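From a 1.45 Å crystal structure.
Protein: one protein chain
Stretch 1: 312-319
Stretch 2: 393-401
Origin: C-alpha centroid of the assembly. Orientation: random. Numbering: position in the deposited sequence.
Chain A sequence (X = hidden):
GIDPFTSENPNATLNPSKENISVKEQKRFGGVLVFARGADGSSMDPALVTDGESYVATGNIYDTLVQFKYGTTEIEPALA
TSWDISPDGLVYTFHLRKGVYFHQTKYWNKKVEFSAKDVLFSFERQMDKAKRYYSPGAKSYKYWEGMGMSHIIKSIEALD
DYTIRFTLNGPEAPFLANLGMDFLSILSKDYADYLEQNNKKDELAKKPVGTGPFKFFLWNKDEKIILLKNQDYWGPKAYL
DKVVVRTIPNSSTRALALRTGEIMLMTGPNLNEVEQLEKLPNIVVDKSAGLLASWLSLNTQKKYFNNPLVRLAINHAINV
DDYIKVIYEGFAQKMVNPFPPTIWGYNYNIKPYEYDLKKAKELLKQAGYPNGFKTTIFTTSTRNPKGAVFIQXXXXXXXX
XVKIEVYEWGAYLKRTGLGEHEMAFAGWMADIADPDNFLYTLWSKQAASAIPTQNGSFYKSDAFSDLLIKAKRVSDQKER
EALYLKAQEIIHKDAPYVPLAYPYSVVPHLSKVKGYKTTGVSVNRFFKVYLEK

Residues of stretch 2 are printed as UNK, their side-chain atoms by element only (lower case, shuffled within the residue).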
# COMPACT_ATOMS: atom_id res chain seq x y z
N LEU A 312 8.12 -22.88 12.15
CA LEU A 312 8.58 -23.75 11.11
C LEU A 312 7.59 -24.88 10.85
O LEU A 312 7.34 -25.22 9.71
CB LEU A 312 9.99 -24.27 11.42
CG LEU A 312 11.09 -23.22 11.36
CD1 LEU A 312 12.34 -23.75 12.01
CD2 LEU A 312 11.41 -22.85 9.92
N ALA A 313 7.02 -25.44 11.91
CA ALA A 313 6.06 -26.53 11.70
C ALA A 313 4.89 -26.07 10.85
O ALA A 313 4.49 -26.73 9.89
CB ALA A 313 5.59 -26.97 13.08
N ILE A 314 4.39 -24.89 11.18
CA ILE A 314 3.26 -24.28 10.45
C ILE A 314 3.67 -24.03 9.00
O ILE A 314 2.90 -24.39 8.09
CB ILE A 314 2.82 -22.97 11.13
CG1 ILE A 314 2.13 -23.28 12.48
CG2 ILE A 314 1.86 -22.16 10.24
CD1 ILE A 314 1.82 -22.09 13.37
N ASN A 315 4.90 -23.55 8.75
CA ASN A 315 5.42 -23.38 7.40
C ASN A 315 5.44 -24.67 6.60
O ASN A 315 5.07 -24.67 5.43
CB ASN A 315 6.80 -22.73 7.39
CG ASN A 315 6.77 -21.18 7.45
OD1 ASN A 315 7.10 -20.49 6.45
ND2 ASN A 315 6.60 -20.61 8.61
N HIS A 316 5.82 -25.79 7.23
CA HIS A 316 5.90 -27.07 6.54
C HIS A 316 4.54 -27.74 6.40
O HIS A 316 4.44 -28.78 5.73
CB HIS A 316 6.86 -28.03 7.28
CG HIS A 316 8.31 -27.68 7.18
ND1 HIS A 316 9.02 -27.73 6.01
CD2 HIS A 316 9.16 -27.17 8.11
CE1 HIS A 316 10.26 -27.32 6.22
NE2 HIS A 316 10.36 -26.96 7.48
N ALA A 317 3.51 -27.26 7.08
CA ALA A 317 2.18 -27.89 7.10
C ALA A 317 1.20 -27.28 6.11
O ALA A 317 0.14 -27.85 5.87
CB ALA A 317 1.56 -27.87 8.48
N ILE A 318 1.59 -26.22 5.42
CA ILE A 318 0.70 -25.57 4.45
C ILE A 318 1.24 -25.76 3.06
O ILE A 318 2.37 -25.38 2.72
CB ILE A 318 0.57 -24.07 4.74
CG1 ILE A 318 -0.15 -23.87 6.07
CG2 ILE A 318 -0.17 -23.30 3.65
CD1 ILE A 318 0.07 -22.56 6.76
N ASN A 319 0.49 -26.52 2.24
CA ASN A 319 0.93 -26.77 0.89
C ASN A 319 0.67 -25.63 -0.07
O ASN A 319 -0.46 -25.39 -0.50
CB ASN A 319 0.29 -28.07 0.38
CG ASN A 319 0.69 -28.40 -1.03
OD1 ASN A 319 1.27 -27.64 -1.78
ND2 ASN A 319 0.43 -29.68 -1.38
N UNK A 393 -7.75 -26.11 7.67
CA UNK A 393 -7.73 -27.55 7.35
C UNK A 393 -6.30 -28.06 7.35
O UNK A 393 -6.01 -29.15 7.85
c UNK A 393 -8.26 -27.84 5.97
N UNK A 394 -5.39 -27.24 6.83
CA UNK A 394 -3.99 -27.67 6.77
C UNK A 394 -3.44 -27.80 8.19
O UNK A 394 -2.75 -28.80 8.49
o UNK A 394 -3.50 -26.35 4.75
c UNK A 394 -3.17 -26.56 6.11
N UNK A 395 -3.67 -26.83 9.06
CA UNK A 395 -3.17 -26.89 10.42
C UNK A 395 -3.84 -27.91 11.32
O UNK A 395 -3.18 -28.46 12.20
c UNK A 395 -0.80 -25.05 9.89
c UNK A 395 -2.13 -23.26 11.12
c UNK A 395 -2.16 -24.51 10.22
c UNK A 395 -3.00 -25.51 11.03
N UNK A 396 -5.09 -28.27 11.03
CA UNK A 396 -5.69 -29.35 11.81
C UNK A 396 -4.96 -30.67 11.56
O UNK A 396 -5.00 -31.44 12.54
c UNK A 396 -7.13 -29.53 11.37
N UNK A 397 -4.29 -30.86 10.44
CA UNK A 397 -3.52 -32.06 10.18
C UNK A 397 -2.36 -32.26 11.13
O UNK A 397 -1.88 -33.37 11.25
c UNK A 397 -3.08 -32.15 8.73
c UNK A 397 -5.22 -32.53 5.60
c UNK A 397 -4.26 -32.23 7.81
c UNK A 397 -3.91 -32.27 6.33
n UNK A 397 -4.92 -32.26 4.17
N UNK A 398 -1.88 -31.19 11.76
CA UNK A 398 -0.84 -31.32 12.76
C UNK A 398 -1.34 -31.02 14.17
O UNK A 398 -0.59 -30.75 15.11
c UNK A 398 1.43 -28.14 12.33
c UNK A 398 0.39 -30.46 12.32
c UNK A 398 0.13 -28.94 12.42
c UNK A 398 0.89 -30.92 10.98
N UNK A 399 -2.66 -31.00 14.36
CA UNK A 399 -3.28 -30.84 15.68
C UNK A 399 -3.47 -29.40 16.15
O UNK A 399 -3.76 -29.14 17.31
N UNK A 400 -3.37 -28.44 15.23
CA UNK A 400 -3.59 -27.04 15.59
C UNK A 400 -5.08 -26.77 15.19
O UNK A 400 -5.36 -26.78 13.99
c UNK A 400 -2.60 -26.07 14.91
c UNK A 400 -0.13 -25.67 14.57
c UNK A 400 -3.03 -24.64 15.15
c UNK A 400 -1.18 -26.30 15.46
N UNK A 401 -5.87 -26.43 16.19
CA UNK A 401 -7.31 -26.12 16.01
C UNK A 401 -7.45 -24.61 15.86
O UNK A 401 -7.29 -23.82 16.77
c UNK A 401 -8.09 -26.60 17.26
o UNK A 401 -10.28 -26.50 18.22
c UNK A 401 -9.61 -26.41 17.17
o UNK A 401 -10.14 -26.12 16.11
O HOH W 1 -1.98 -27.79 2.96

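Position 393 carries one side-chain carbon and nothing beyond it. It lies on a helix that begins earlier in the chain, and it is out of reach of stretch 1. A single CB means alanine, A393.

Position 394 has one carbon and one oxygen. Its CB packs 3.6 Å from O of A317 and 4.0 Å from CG1 of I318. One carbon followed by a hydroxyl oxygen is serine, S394. A water donates to its OG at 2.8 Å and accepts from N of N319 at 2.9 Å, so it bridges the two stretches.

Position 395 has four carbons, forked at the second. The CA-to-CB bond points sideways, but the end of the side chain comes nearer to stretch 1. One tip of the fork packs on I314, A317 and I318. A fork at the second carbon is leucine, L395. Its CD2 is 3.9 Å from CG2 of I314, 3.9 Å from CB of A317 and 4.1 Å from CG1 of I318.

Position 396 again shows a single carbon. It is exposed, far from stretch 1, and touches a crystal neighbour. This is alanine, A396.

Position 397 has four carbons in a row ending in nitrogen. The chain is extended and makes no contact with stretch 1. This is lysine, K397.

Position 398 has four carbons, forked at the first, with one arm two carbons long. The end of the long arm packs on A317 and A313. That pattern is isoleucine, I398. Its CD1 lies 3.9 Å from CB of A317 and 4.4 Å from CB of A313.

Position 399 has no side-chain atoms, so it is glycine, G399. It closes a type I turn from A396, with its N hydrogen-bonded to O of A396 at 3.0 Å. Phi is positive, 85°. A CB here would be jammed against the carbonyl O of I398.

Position 400 has four carbons with the same fork as I398. The end of its long arm packs on I314. It is isoleucine, I400. Its CD1 meets CG1 of I314 at 3.9 Å. Its N donates a hydrogen bond to O of L395 at 3.0 Å.

Position 401 has two carbons, the second carrying two oxygens. It is exposed and out of reach of stretch 1. This is aspartate, D401.

The contact is mainly apolar. L395, I398 and I400 pack against A313, I314, A317 and I318. The small side chain of A317 points toward stretch 2 and meets both L395 and I398. No direct hydrogen bond crosses. The water between S394 and N319 adds a polar link beside the apolar packing.

Stretch 2 (393-401) ASLAKIGID
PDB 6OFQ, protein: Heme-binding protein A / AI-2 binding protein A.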